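Local atomic coordinates of phycocyanobilin lyase subunit beta (Nostoc sp. PCC 7120, PDB entry 5N3U), a protein that partners the alpha subunit CpcE to form a lyase that is probably required for attaching the bilin chromophore to the phycocyanin alpha chain CpcA. Residues B[32-37]-B[57-62]; B[81-86]-B[111-116]; B[179-184]-B[188-193]; B[100-105]-B[143-148]. All coordinates share one frame; numbering follows the deposited sequence.

Interaction 1. Residues B[32-37]-B[57-62]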
loop_
_atom_site.group_PDB
_atom_site.type_symbol
_atom_site.label_atom_id
_atom_site.label_comp_id
_atom_site.label_asym_id
_atom_site.label_seq_id
_atom_site.Cartn_x
_atom_site.Cartn_y
_atom_site.Cartn_z
ATOM N N ALA B 32 -17.450 -9.234 -25.496
ATOM C CA ALA B 32 -16.252 -10.056 -25.427
ATOM C C ALA B 32 -15.004 -9.344 -24.925
ATOM O O ALA B 32 -14.139 -10.002 -24.419
ATOM C CB ALA B 32 -15.928 -10.721 -26.779
ATOM N N ALA B 33 -14.898 -8.048 -25.146
ATOM C CA ALA B 33 -13.732 -7.272 -24.739
ATOM C C ALA B 33 -13.679 -6.937 -23.202
ATOM O O ALA B 33 -12.704 -6.344 -22.751
ATOM C CB ALA B 33 -13.730 -5.966 -25.524
ATOM N N ILE B 34 -14.756 -7.218 -22.444
ATOM C CA ILE B 34 -14.868 -6.777 -21.014
ATOM C C ILE B 34 -13.603 -7.150 -20.235
ATOM O O ILE B 34 -12.961 -6.273 -19.666
ATOM C CB ILE B 34 -16.050 -7.410 -20.236
ATOM C CG1 ILE B 34 -17.408 -7.182 -20.891
ATOM C CG2 ILE B 34 -16.149 -6.903 -18.815
ATOM C CD1 ILE B 34 -17.918 -5.844 -20.955
ATOM N N PRO B 35 -13.226 -8.424 -20.248
ATOM C CA PRO B 35 -12.016 -8.738 -19.456
ATOM C C PRO B 35 -10.761 -7.927 -19.840
ATOM O O PRO B 35 -9.982 -7.526 -18.983
ATOM C CB PRO B 35 -11.792 -10.211 -19.741
ATOM C CG PRO B 35 -13.131 -10.672 -20.234
ATOM C CD PRO B 35 -13.601 -9.579 -21.082
ATOM N N THR B 36 -10.571 -7.690 -21.129
ATOM C CA THR B 36 -9.459 -6.850 -21.571
ATOM C C THR B 36 -9.594 -5.454 -21.067
ATOM O O THR B 36 -8.613 -4.863 -20.628
ATOM C CB THR B 36 -9.305 -6.887 -23.131
ATOM O OG1 THR B 36 -9.084 -8.242 -23.510
ATOM C CG2 THR B 36 -8.089 -6.098 -23.598
ATOM N N LEU B 37 -10.780 -4.882 -21.128
ATOM C CA LEU B 37 -10.958 -3.527 -20.655
ATOM C C LEU B 37 -10.543 -3.481 -19.169
ATOM O O LEU B 37 -9.853 -2.557 -18.761
ATOM C CB LEU B 37 -12.382 -3.003 -20.814
ATOM C CG LEU B 37 -12.772 -2.742 -22.331
ATOM C CD1 LEU B 37 -14.260 -2.622 -22.538
ATOM C CD2 LEU B 37 -12.143 -1.442 -22.845
ATOM N N VAL B 57 -18.498 1.568 -18.583
ATOM C CA VAL B 57 -19.669 2.201 -18.079
ATOM C C VAL B 57 -20.727 2.229 -19.183
ATOM O O VAL B 57 -21.893 2.029 -18.910
ATOM C CB VAL B 57 -19.366 3.605 -17.615
ATOM C CG1 VAL B 57 -20.603 4.394 -17.286
ATOM C CG2 VAL B 57 -18.537 3.609 -16.353
ATOM N N GLN B 58 -20.307 2.443 -20.429
ATOM C CA GLN B 58 -21.298 2.551 -21.523
ATOM C C GLN B 58 -21.915 1.214 -21.713
ATOM O O GLN B 58 -23.091 1.110 -21.858
ATOM C CB GLN B 58 -20.678 3.064 -22.823
ATOM C CG GLN B 58 -20.544 4.598 -22.841
ATOM C CD GLN B 58 -19.539 5.122 -23.885
ATOM O OE1 GLN B 58 -19.120 4.373 -24.790
ATOM N NE2 GLN B 58 -19.167 6.423 -23.787
ATOM N N LEU B 59 -21.142 0.157 -21.614
ATOM C CA LEU B 59 -21.730 -1.163 -21.636
ATOM C C LEU B 59 -22.730 -1.398 -20.520
ATOM O O LEU B 59 -23.666 -2.082 -20.719
ATOM C CB LEU B 59 -20.643 -2.219 -21.569
ATOM C CG LEU B 59 -19.826 -2.490 -22.839
ATOM C CD1 LEU B 59 -18.558 -3.253 -22.588
ATOM C CD2 LEU B 59 -20.653 -3.326 -23.818
ATOM N N GLY B 60 -22.476 -0.887 -19.323
ATOM C CA GLY B 60 -23.450 -0.876 -18.243
ATOM C C GLY B 60 -23.642 -2.207 -17.523
ATOM O O GLY B 60 -22.684 -2.941 -17.282
ATOM N N GLU B 61 -24.897 -2.540 -17.201
ATOM C CA GLU B 61 -25.224 -3.775 -16.417
ATOM C C GLU B 61 -24.551 -5.039 -16.838
ATOM O O GLU B 61 -24.155 -5.861 -16.005
ATOM C CB GLU B 61 -26.731 -4.091 -16.466
ATOM C CG GLU B 61 -27.441 -3.757 -15.199
ATOM C CD GLU B 61 -27.681 -2.270 -15.022
ATOM O OE1 GLU B 61 -28.035 -1.606 -16.012
ATOM O OE2 GLU B 61 -27.582 -1.778 -13.880
ATOM N N VAL B 62 -24.462 -5.256 -18.144
ATOM C CA VAL B 62 -23.921 -6.508 -18.607
ATOM C C VAL B 62 -22.430 -6.770 -18.123
ATOM O O VAL B 62 -21.985 -7.923 -18.019
ATOM C CB VAL B 62 -23.996 -6.607 -20.171
ATOM C CG1 VAL B 62 -23.104 -5.562 -20.855
ATOM C CG2 VAL B 62 -23.642 -8.008 -20.638
#

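Interaction 2. Residues B[81-86]-B[111-116]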
loop_
_atom_site.group_PDB
_atom_site.type_symbol
_atom_site.label_atom_id
_atom_site.label_comp_id
_atom_site.label_asym_id
_atom_site.label_seq_id
_atom_site.Cartn_x
_atom_site.Cartn_y
_atom_site.Cartn_z
ATOM N N TYR B 81 -10.039 1.953 -10.068
ATOM C CA TYR B 81 -10.765 2.054 -11.334
ATOM C C TYR B 81 -11.896 1.083 -11.381
ATOM O O TYR B 81 -12.987 1.452 -11.847
ATOM C CB TYR B 81 -9.852 1.829 -12.564
ATOM C CG TYR B 81 -8.993 3.021 -12.851
ATOM C CD1 TYR B 81 -9.566 4.192 -13.366
ATOM C CD2 TYR B 81 -7.610 2.989 -12.653
ATOM C CE1 TYR B 81 -8.776 5.314 -13.650
ATOM C CE2 TYR B 81 -6.789 4.103 -12.934
ATOM C CZ TYR B 81 -7.401 5.271 -13.409
ATOM O OH TYR B 81 -6.612 6.372 -13.736
ATOM N N SER B 82 -11.719 -0.141 -10.907
ATOM C CA SER B 82 -12.839 -1.082 -10.842
ATOM C C SER B 82 -13.971 -0.512 -10.012
ATOM O O SER B 82 -15.128 -0.532 -10.400
ATOM C CB SER B 82 -12.448 -2.423 -10.295
ATOM O OG SER B 82 -11.607 -3.096 -11.181
ATOM N N ILE B 83 -13.629 -0.021 -8.848
ATOM C CA ILE B 83 -14.610 0.504 -7.934
ATOM C C ILE B 83 -15.289 1.741 -8.516
ATOM O O ILE B 83 -16.480 1.931 -8.364
ATOM C CB ILE B 83 -14.002 0.823 -6.598
ATOM C CG1 ILE B 83 -13.371 -0.451 -5.975
ATOM C CG2 ILE B 83 -15.085 1.442 -5.710
ATOM C CD1 ILE B 83 -14.337 -1.580 -5.769
ATOM N N ARG B 84 -14.508 2.631 -9.128
ATOM C CA ARG B 84 -15.077 3.804 -9.750
ATOM C C ARG B 84 -16.088 3.450 -10.897
ATOM O O ARG B 84 -17.116 4.093 -11.072
ATOM C CB ARG B 84 -13.981 4.750 -10.231
ATOM C CG ARG B 84 -14.500 6.163 -10.586
ATOM C CD ARG B 84 -13.391 7.216 -10.752
ATOM N NE ARG B 84 -12.309 7.072 -9.754
ATOM C CZ ARG B 84 -11.092 6.566 -9.942
ATOM N NH1 ARG B 84 -10.715 6.053 -11.087
ATOM N NH2 ARG B 84 -10.229 6.529 -8.923
ATOM N N THR B 85 -15.750 2.453 -11.663
ATOM C CA THR B 85 -16.519 2.001 -12.751
ATOM C C THR B 85 -17.795 1.371 -12.258
ATOM O O THR B 85 -18.898 1.715 -12.738
ATOM C CB THR B 85 -15.734 1.007 -13.547
ATOM O OG1 THR B 85 -14.534 1.622 -14.004
ATOM C CG2 THR B 85 -16.492 0.540 -14.721
ATOM N N LEU B 86 -17.709 0.501 -11.273
ATOM C CA LEU B 86 -18.934 0.009 -10.617
ATOM C C LEU B 86 -19.794 1.075 -10.041
ATOM O O LEU B 86 -21.028 1.006 -10.168
ATOM C CB LEU B 86 -18.567 -0.995 -9.494
ATOM C CG LEU B 86 -18.084 -2.286 -9.960
ATOM C CD1 LEU B 86 -17.236 -3.012 -8.909
ATOM C CD2 LEU B 86 -19.228 -3.117 -10.518
ATOM N N ARG B 111 -11.160 3.634 -1.286
ATOM C CA ARG B 111 -12.189 3.935 -0.327
ATOM C C ARG B 111 -13.081 5.126 -0.734
ATOM O O ARG B 111 -14.303 5.090 -0.501
ATOM C CB ARG B 111 -11.543 4.198 1.048
ATOM C CG ARG B 111 -10.700 3.039 1.587
ATOM C CD ARG B 111 -10.120 3.276 2.977
ATOM N NE ARG B 111 -11.232 3.229 3.909
ATOM C CZ ARG B 111 -11.219 3.738 5.123
ATOM N NH1 ARG B 111 -10.127 4.317 5.636
ATOM N NH2 ARG B 111 -12.313 3.646 5.830
ATOM N N ARG B 112 -12.479 6.210 -1.263
ATOM C CA ARG B 112 -13.227 7.373 -1.597
ATOM C C ARG B 112 -14.173 7.072 -2.721
ATOM O O ARG B 112 -15.316 7.574 -2.720
ATOM C CB ARG B 112 -12.351 8.566 -1.974
ATOM C CG ARG B 112 -11.491 9.082 -0.786
ATOM C CD ARG B 112 -10.706 10.323 -1.110
ATOM N NE ARG B 112 -9.797 10.096 -2.222
ATOM C CZ ARG B 112 -8.445 10.107 -2.139
ATOM N NH1 ARG B 112 -7.809 10.372 -1.001
ATOM N NH2 ARG B 112 -7.755 9.830 -3.199
ATOM N N ALA B 113 -13.706 6.308 -3.698
ATOM C CA ALA B 113 -14.526 5.922 -4.860
ATOM C C ALA B 113 -15.729 5.101 -4.421
ATOM O O ALA B 113 -16.803 5.251 -4.949
ATOM C CB ALA B 113 -13.700 5.157 -5.927
ATOM N N ALA B 114 -15.517 4.239 -3.425
ATOM C CA ALA B 114 -16.560 3.383 -2.934
ATOM C C ALA B 114 -17.601 4.186 -2.113
ATOM O O ALA B 114 -18.782 4.008 -2.310
ATOM C CB ALA B 114 -15.935 2.305 -2.116
ATOM N N ALA B 115 -17.140 5.140 -1.295
ATOM C CA ALA B 115 -17.968 5.996 -0.468
ATOM C C ALA B 115 -18.923 6.803 -1.333
ATOM O O ALA B 115 -20.128 6.786 -1.107
ATOM C CB ALA B 115 -17.077 6.900 0.363
ATOM N N LYS B 116 -18.405 7.434 -2.354
ATOM C CA LYS B 116 -19.283 8.104 -3.308
ATOM C C LYS B 116 -20.282 7.170 -3.922
ATOM O O LYS B 116 -21.475 7.486 -3.979
ATOM C CB LYS B 116 -18.499 8.805 -4.382
ATOM C CG LYS B 116 -19.353 9.670 -5.322
ATOM C CD LYS B 116 -18.491 10.401 -6.345
ATOM C CE LYS B 116 -19.308 11.331 -7.210
ATOM N NZ LYS B 116 -18.478 11.685 -8.398
#

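Interaction 3. Residues B[179-184]-B[188-193]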
loop_
_atom_site.group_PDB
_atom_site.type_symbol
_atom_site.label_atom_id
_atom_site.label_comp_id
_atom_site.label_asym_id
_atom_site.label_seq_id
_atom_site.Cartn_x
_atom_site.Cartn_y
_atom_site.Cartn_z
ATOM N N LYS B 179 -25.028 17.105 11.551
ATOM C CA LYS B 179 -24.903 18.084 12.632
ATOM C C LYS B 179 -23.763 17.726 13.574
ATOM O O LYS B 179 -22.978 18.610 13.929
ATOM C CB LYS B 179 -26.169 18.186 13.459
ATOM C CG LYS B 179 -27.374 18.746 12.724
ATOM C CD LYS B 179 -28.630 18.821 13.617
ATOM C CE LYS B 179 -29.870 18.137 12.991
ATOM N NZ LYS B 179 -30.347 18.718 11.687
ATOM N N GLU B 180 -23.646 16.464 13.991
ATOM C CA GLU B 180 -22.566 16.086 14.891
ATOM C C GLU B 180 -21.214 16.362 14.219
ATOM O O GLU B 180 -20.233 16.682 14.899
ATOM C CB GLU B 180 -22.552 14.585 15.244
ATOM C CG GLU B 180 -23.678 13.967 16.070
ATOM C CD GLU B 180 -23.928 12.482 15.691
ATOM O OE1 GLU B 180 -25.122 12.064 15.615
ATOM O OE2 GLU B 180 -22.941 11.734 15.406
ATOM N N MET B 181 -21.132 16.191 12.897
ATOM C CA MET B 181 -19.835 16.379 12.227
ATOM C C MET B 181 -19.484 17.867 12.036
ATOM O O MET B 181 -18.353 18.299 12.283
ATOM C CB MET B 181 -19.838 15.632 10.879
ATOM C CG MET B 181 -19.613 14.140 11.023
ATOM S SD MET B 181 -19.685 13.470 9.342
ATOM C CE MET B 181 -17.968 13.804 8.920
ATOM N N LEU B 182 -20.467 18.644 11.618
ATOM C CA LEU B 182 -20.333 20.121 11.614
ATOM C C LEU B 182 -19.890 20.695 12.965
ATOM O O LEU B 182 -19.107 21.619 12.986
ATOM C CB LEU B 182 -21.630 20.792 11.194
ATOM C CG LEU B 182 -21.504 22.271 10.840
ATOM C CD1 LEU B 182 -20.491 22.544 9.745
ATOM C CD2 LEU B 182 -22.844 22.802 10.405
ATOM N N ALA B 183 -20.366 20.125 14.067
ATOM C CA ALA B 183 -19.892 20.492 15.386
ATOM C C ALA B 183 -18.477 20.028 15.621
ATOM O O ALA B 183 -17.677 20.786 16.154
ATOM C CB ALA B 183 -20.781 19.931 16.487
ATOM N N SER B 184 -18.136 18.805 15.276
ATOM C CA SER B 184 -16.845 18.285 15.788
ATOM C C SER B 184 -15.653 18.329 14.852
ATOM O O SER B 184 -14.542 18.031 15.267
ATOM C CB SER B 184 -17.011 16.856 16.274
ATOM O OG SER B 184 -17.192 15.981 15.184
ATOM N N LYS B 188 -11.839 22.478 8.019
ATOM C CA LYS B 188 -12.711 23.468 7.429
ATOM C C LYS B 188 -13.292 22.947 6.131
ATOM O O LYS B 188 -14.425 23.220 5.794
ATOM C CB LYS B 188 -11.904 24.720 7.123
ATOM C CG LYS B 188 -12.276 25.930 7.920
ATOM C CD LYS B 188 -11.757 27.212 7.250
ATOM C CE LYS B 188 -10.256 27.361 7.433
ATOM N NZ LYS B 188 -9.818 28.650 6.847
ATOM N N ALA B 189 -12.495 22.187 5.391
ATOM C CA ALA B 189 -12.986 21.583 4.160
ATOM C C ALA B 189 -14.181 20.666 4.338
ATOM O O ALA B 189 -15.096 20.632 3.513
ATOM C CB ALA B 189 -11.868 20.823 3.489
ATOM N N VAL B 190 -14.154 19.909 5.398
ATOM C CA VAL B 190 -15.180 18.931 5.658
ATOM C C VAL B 190 -16.462 19.640 6.161
ATOM O O VAL B 190 -17.593 19.328 5.744
ATOM C CB VAL B 190 -14.619 17.915 6.698
ATOM C CG1 VAL B 190 -15.680 16.995 7.202
ATOM C CG2 VAL B 190 -13.443 17.116 6.109
ATOM N N ARG B 191 -16.274 20.596 7.067
ATOM C CA ARG B 191 -17.374 21.452 7.530
ATOM C C ARG B 191 -18.042 22.109 6.359
ATOM O O ARG B 191 -19.270 22.152 6.250
ATOM C CB ARG B 191 -16.847 22.539 8.460
ATOM C CG ARG B 191 -16.451 22.068 9.825
ATOM C CD ARG B 191 -16.481 23.249 10.793
ATOM N NE ARG B 191 -15.215 23.315 11.485
ATOM C CZ ARG B 191 -14.187 24.126 11.202
ATOM N NH1 ARG B 191 -14.232 25.056 10.256
ATOM N NH2 ARG B 191 -13.076 24.020 11.912
ATOM N N ALA B 192 -17.250 22.616 5.444
ATOM C CA ALA B 192 -17.851 23.241 4.258
ATOM C C ALA B 192 -18.652 22.303 3.426
ATOM O O ALA B 192 -19.650 22.673 2.764
ATOM C CB ALA B 192 -16.776 23.871 3.400
ATOM N N ARG B 193 -18.181 21.075 3.335
ATOM C CA ARG B 193 -18.869 20.144 2.486
ATOM C C ARG B 193 -20.132 19.718 3.199
ATOM O O ARG B 193 -21.107 19.424 2.563
ATOM C CB ARG B 193 -17.985 18.939 2.129
ATOM C CG ARG B 193 -18.635 18.013 1.120
ATOM C CD ARG B 193 -18.829 18.734 -0.195
ATOM N NE ARG B 193 -19.520 17.952 -1.151
ATOM C CZ ARG B 193 -20.823 17.697 -1.066
ATOM N NH1 ARG B 193 -21.545 18.098 -0.031
ATOM N NH2 ARG B 193 -21.396 16.951 -1.990
#

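Interaction 4. Residues B[100-105]-B[143-148]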
loop_
_atom_site.group_PDB
_atom_site.type_symbol
_atom_site.label_atom_id
_atom_site.label_comp_id
_atom_site.label_asym_id
_atom_site.label_seq_id
_atom_site.Cartn_x
_atom_site.Cartn_y
_atom_site.Cartn_z
ATOM N N ASP B 100 -17.142 -3.399 1.271
ATOM C CA ASP B 100 -15.851 -3.891 1.624
ATOM C C ASP B 100 -14.748 -2.951 1.339
ATOM O O ASP B 100 -13.846 -2.787 2.133
ATOM C CB ASP B 100 -15.530 -5.159 0.804
ATOM C CG ASP B 100 -16.059 -6.350 1.446
ATOM O OD1 ASP B 100 -16.431 -6.234 2.633
ATOM O OD2 ASP B 100 -16.141 -7.431 0.806
ATOM N N ALA B 101 -14.773 -2.356 0.172
ATOM C CA ALA B 101 -13.833 -1.391 -0.231
ATOM C C ALA B 101 -13.839 -0.171 0.616
ATOM O O ALA B 101 -12.810 0.261 1.065
ATOM C CB ALA B 101 -14.119 -0.972 -1.658
ATOM N N ALA B 102 -15.000 0.371 0.904
ATOM C CA ALA B 102 -15.085 1.519 1.772
ATOM C C ALA B 102 -14.617 1.256 3.189
ATOM O O ALA B 102 -13.956 2.085 3.792
ATOM C CB ALA B 102 -16.478 2.027 1.784
ATOM N N ALA B 103 -14.996 0.118 3.745
ATOM C CA ALA B 103 -14.748 -0.202 5.153
ATOM C C ALA B 103 -13.393 -0.809 5.469
ATOM O O ALA B 103 -12.865 -0.566 6.571
ATOM C CB ALA B 103 -15.864 -1.142 5.670
ATOM N N THR B 104 -12.818 -1.645 4.577
ATOM C CA THR B 104 -11.640 -2.408 4.929
ATOM C C THR B 104 -10.451 -2.263 4.009
ATOM O O THR B 104 -9.364 -2.721 4.346
ATOM C CB THR B 104 -11.948 -3.880 5.107
ATOM O OG1 THR B 104 -12.472 -4.425 3.885
ATOM C CG2 THR B 104 -13.047 -4.095 6.246
ATOM N N ASP B 105 -10.605 -1.629 2.866
ATOM C CA ASP B 105 -9.450 -1.365 2.026
ATOM C C ASP B 105 -8.523 -0.369 2.688
ATOM O O ASP B 105 -8.983 0.412 3.517
ATOM C CB ASP B 105 -9.904 -0.827 0.626
ATOM C CG ASP B 105 -8.911 -1.281 -0.459
ATOM O OD1 ASP B 105 -7.764 -0.789 -0.475
ATOM O OD2 ASP B 105 -9.279 -2.143 -1.292
ATOM N N LEU B 143 -21.936 5.881 7.601
ATOM C CA LEU B 143 -21.861 6.424 8.962
ATOM C C LEU B 143 -20.616 5.954 9.659
ATOM O O LEU B 143 -19.892 6.728 10.344
ATOM C CB LEU B 143 -23.104 6.057 9.787
ATOM C CG LEU B 143 -24.432 6.600 9.295
ATOM C CD1 LEU B 143 -25.596 6.044 10.139
ATOM C CD2 LEU B 143 -24.454 8.122 9.363
ATOM N N PHE B 144 -20.302 4.681 9.488
ATOM C CA PHE B 144 -19.070 4.184 10.046
ATOM C C PHE B 144 -17.801 4.842 9.497
ATOM O O PHE B 144 -16.889 5.203 10.278
ATOM C CB PHE B 144 -19.067 2.660 9.915
ATOM C CG PHE B 144 -17.818 2.000 10.316
ATOM C CD1 PHE B 144 -17.591 1.739 11.631
ATOM C CD2 PHE B 144 -16.932 1.494 9.372
ATOM C CE1 PHE B 144 -16.470 1.095 12.023
ATOM C CE2 PHE B 144 -15.736 0.843 9.787
ATOM C CZ PHE B 144 -15.534 0.608 11.106
ATOM N N ILE B 145 -17.691 5.004 8.175
ATOM C CA ILE B 145 -16.421 5.567 7.680
ATOM C C ILE B 145 -16.308 7.077 7.886
ATOM O O ILE B 145 -15.228 7.611 7.751
ATOM C CB ILE B 145 -16.111 5.196 6.217
ATOM C CG1 ILE B 145 -17.169 5.724 5.275
ATOM C CG2 ILE B 145 -16.052 3.676 6.098
ATOM C CD1 ILE B 145 -16.682 5.703 3.859
ATOM N N SER B 146 -17.424 7.735 8.192
ATOM C CA SER B 146 -17.429 9.191 8.483
ATOM C C SER B 146 -16.664 9.553 9.739
ATOM O O SER B 146 -16.440 10.720 9.987
ATOM C CB SER B 146 -18.857 9.705 8.566
ATOM O OG SER B 146 -19.454 9.326 9.804
ATOM N N GLN B 147 -16.266 8.553 10.520
ATOM C CA GLN B 147 -15.395 8.730 11.661
ATOM C C GLN B 147 -13.933 8.570 11.336
ATOM O O GLN B 147 -13.125 8.756 12.187
ATOM C CB GLN B 147 -15.737 7.692 12.754
ATOM C CG GLN B 147 -17.188 7.697 13.224
ATOM C CD GLN B 147 -17.821 6.315 13.345
ATOM O OE1 GLN B 147 -17.133 5.274 13.423
ATOM N NE2 GLN B 147 -19.162 6.286 13.331
ATOM N N ASP B 148 -13.543 8.221 10.117
ATOM C CA ASP B 148 -12.163 7.964 9.837
ATOM C C ASP B 148 -11.333 9.203 10.177
ATOM O O ASP B 148 -11.811 10.328 10.073
ATOM C CB ASP B 148 -11.963 7.653 8.349
ATOM C CG ASP B 148 -10.707 6.938 8.072
ATOM O OD1 ASP B 148 -10.683 5.673 8.193
ATOM O OD2 ASP B 148 -9.714 7.593 7.701
#

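Interaction 1. Residues B[32-37]-B[57-62]
Leu37 N donates to Ala33 O at 2.9 Å, a bond leading into helix 34-40, where Ile34 and Leu37, three residues apart, both face Leu59. Leu59 answers from the last turn of helix 46-59, its CG anti to the carbonyl carbon (chi1 -76°) and its CD1 methyl meeting both. On the Leu37 side CD1 meets Leu59 CD1 at 4.3 Å, an easy van der Waals distance. On the Ile34 side the terminal methyl CD1 also comes up against Leu59 CD1, but the modelled separation is too short for two carbons and its exact value is doubtful. What passes between the segments is methyl against methyl, without a polar link. Just past Leu59 the helix gives way at Gly60, whose phi is positive (77°), and the chain turns into the 3-10 segment at Glu61 and Val62. Farther back on helix 46-59, Ala52, Ala55 and Leu56 also touch the Leu37 side chain, while Ile34 also reaches Gln66 of helix 64-69. Two consecutive helices running in broadly opposite directions and joined by apolar side chains form an alpha-alpha hairpin, the building unit of an alpha-solenoid.

Interaction 2. Residues B[81-86]-B[111-116]
Chi1 of Ile83 is -59°, which sends CG1 back beside its own backbone N and leaves CG2 projecting at the backbone that joins Ala113 to Ala114. This is helix-helix packing within the HEAT-repeat region: helix 76-89 and helix 108-118 lie side by side in one layer of the solenoid, their local axes 8.5 Å apart and only 11° from parallel. The CG2 methyl of Ile83 sits 3.6 Å from Ala114 N and 3.8 Å from Ala114 CB, so it rests on main chain as much as on side chain. Ala113 CB reaches back and lies 4.2 Å from Arg84 N. The small side chains of Ala113 and Ala114 are consistent with so close an approach. Behind them, helix 95-104 fills in, with Val97 and Leu98 against Ile83 and with Ala101 and Ala102 against Ala114. The other flank belongs to the alpha subunit: Leu276 of that chain packs on Ala113 and accepts a hydrogen bond from Arg84 NE through its carbonyl O. Within its own helix, Arg84 holds its guanidinium with Tyr81 CD1 at the edge, in plane. One turn after Tyr81, Thr85 OG1 donates to Tyr81 O at 2.7 Å, tilted 33° from the carbonyl plane, while Thr85 N reaches the same oxygen from the opposite face.

Interaction 3. Residues B[179-184]-B[188-193]
Leu182 and Arg191 make the close part of this contact, their side chains crossing at about a right angle. With chi1 at -166°, CG of Leu182 stands anti to the backbone N, and from there its CD1 methyl comes within 3.7 Å of Arg191 O and 3.9 Å of Arg191 CB. Arg191 responds with its aliphatic stem: CD lies 3.8 Å from Leu182 O. The chain then bends at chi3 (-128°), turning the guanidinium back over the start of its own helix, where Lys188 N lies over one face, offset toward the rim. Arg191 NE is hydrogen-bonded to Asp185 O in the short linker, consistent with the bend. Looser, though more deeply buried, is the second pair, Met181 CE against Val190 CG1 at 4.3 Å; here Ile158 of helix 151-163 and Ile194 of helix 188-198 add their side chains to Met181. Toward solvent the contact fades out: Ala183 and Ser184 point their side chains away from helix 188-198. Ser184 OG stays within its own helix, donating to Glu180 O at 3.1 Å on the face of that carbonyl opposite to the one used by Ser184 N. Further along helix 188-198, Arg193 forms a salt bridge with Asp273 of the alpha subunit. The tight helical hairpin at the carboxy end of the modelled chain is therefore held by the buried Met181-Val190 pair and, at the margin, by a leucine methyl on an arginine stem, while the polar ends of its side chains turn to the linker, to their own helix or to the partner subunit.

Interaction 4. Residues B[100-105]-B[143-148]
Ile145 is the wedge here, and its rotamer sets how it meets Ala102 and Ala103. Chi1 is 61°, so CG1 stands between the backbone N and the carbonyl carbon, while CG2 lies anti to the carbonyl carbon and runs up to the other helix. There CG2 touches Ala102 O at 3.5 Å and Ala103 CA at 4.2 Å. Extended by chi2 (164°), the other branch brings CD1 to 4.2 Å from Ala102 CB. Ala102 O, which the CG2 methyl touches, also accepts a hydrogen bond from Arg111 NE. Hydroxyls near both helix ends fold back on the main chain: Thr104 OG1 donates to Asp100 O at 2.8 Å, joined there by Thr104 N from the opposite face, and Ser146 OG donates to Leu143 O at 2.7 Å. Beyond Ile145 the chain makes a type I turn, closed by Asp148 N on Ile145 O at 3.0 Å. The turn delivers Asp148, whose OD1 pairs with Arg111 and whose OD2 takes the N-H of Glu150. Asp105 does likewise after the first helix, pairing with Arg79 and with Ala107 N. Aspartates in successive turns, each bridged to an arginine of a neighbouring helix, recall the Asp-Arg ladder of HEAT repeats.

Interactions 2 and 4 form the buried middle of the solenoid, where alanines line neighbouring helices that sit close; interactions 1 and 3 lie about 39 Å apart, centre to centre, on opposite sides of the chain's centre, are only partly buried and use larger side chains. Interactions 2 and 4 interlock: their segments alternate along the chain, and Arg111 of the one reaches into the other, adding a salt bridge and a probable hydrogen bond to otherwise apolar packing. Interaction 1 joins interaction 2 through Val57 CG2 on Thr85 CG2, and interaction 3 meets interaction 4 through Met181 CE on Ser146 O. Alpha-subunit chains flank interactions 2, 3 and 4, whereas the segments of interaction 1 touch no other chain.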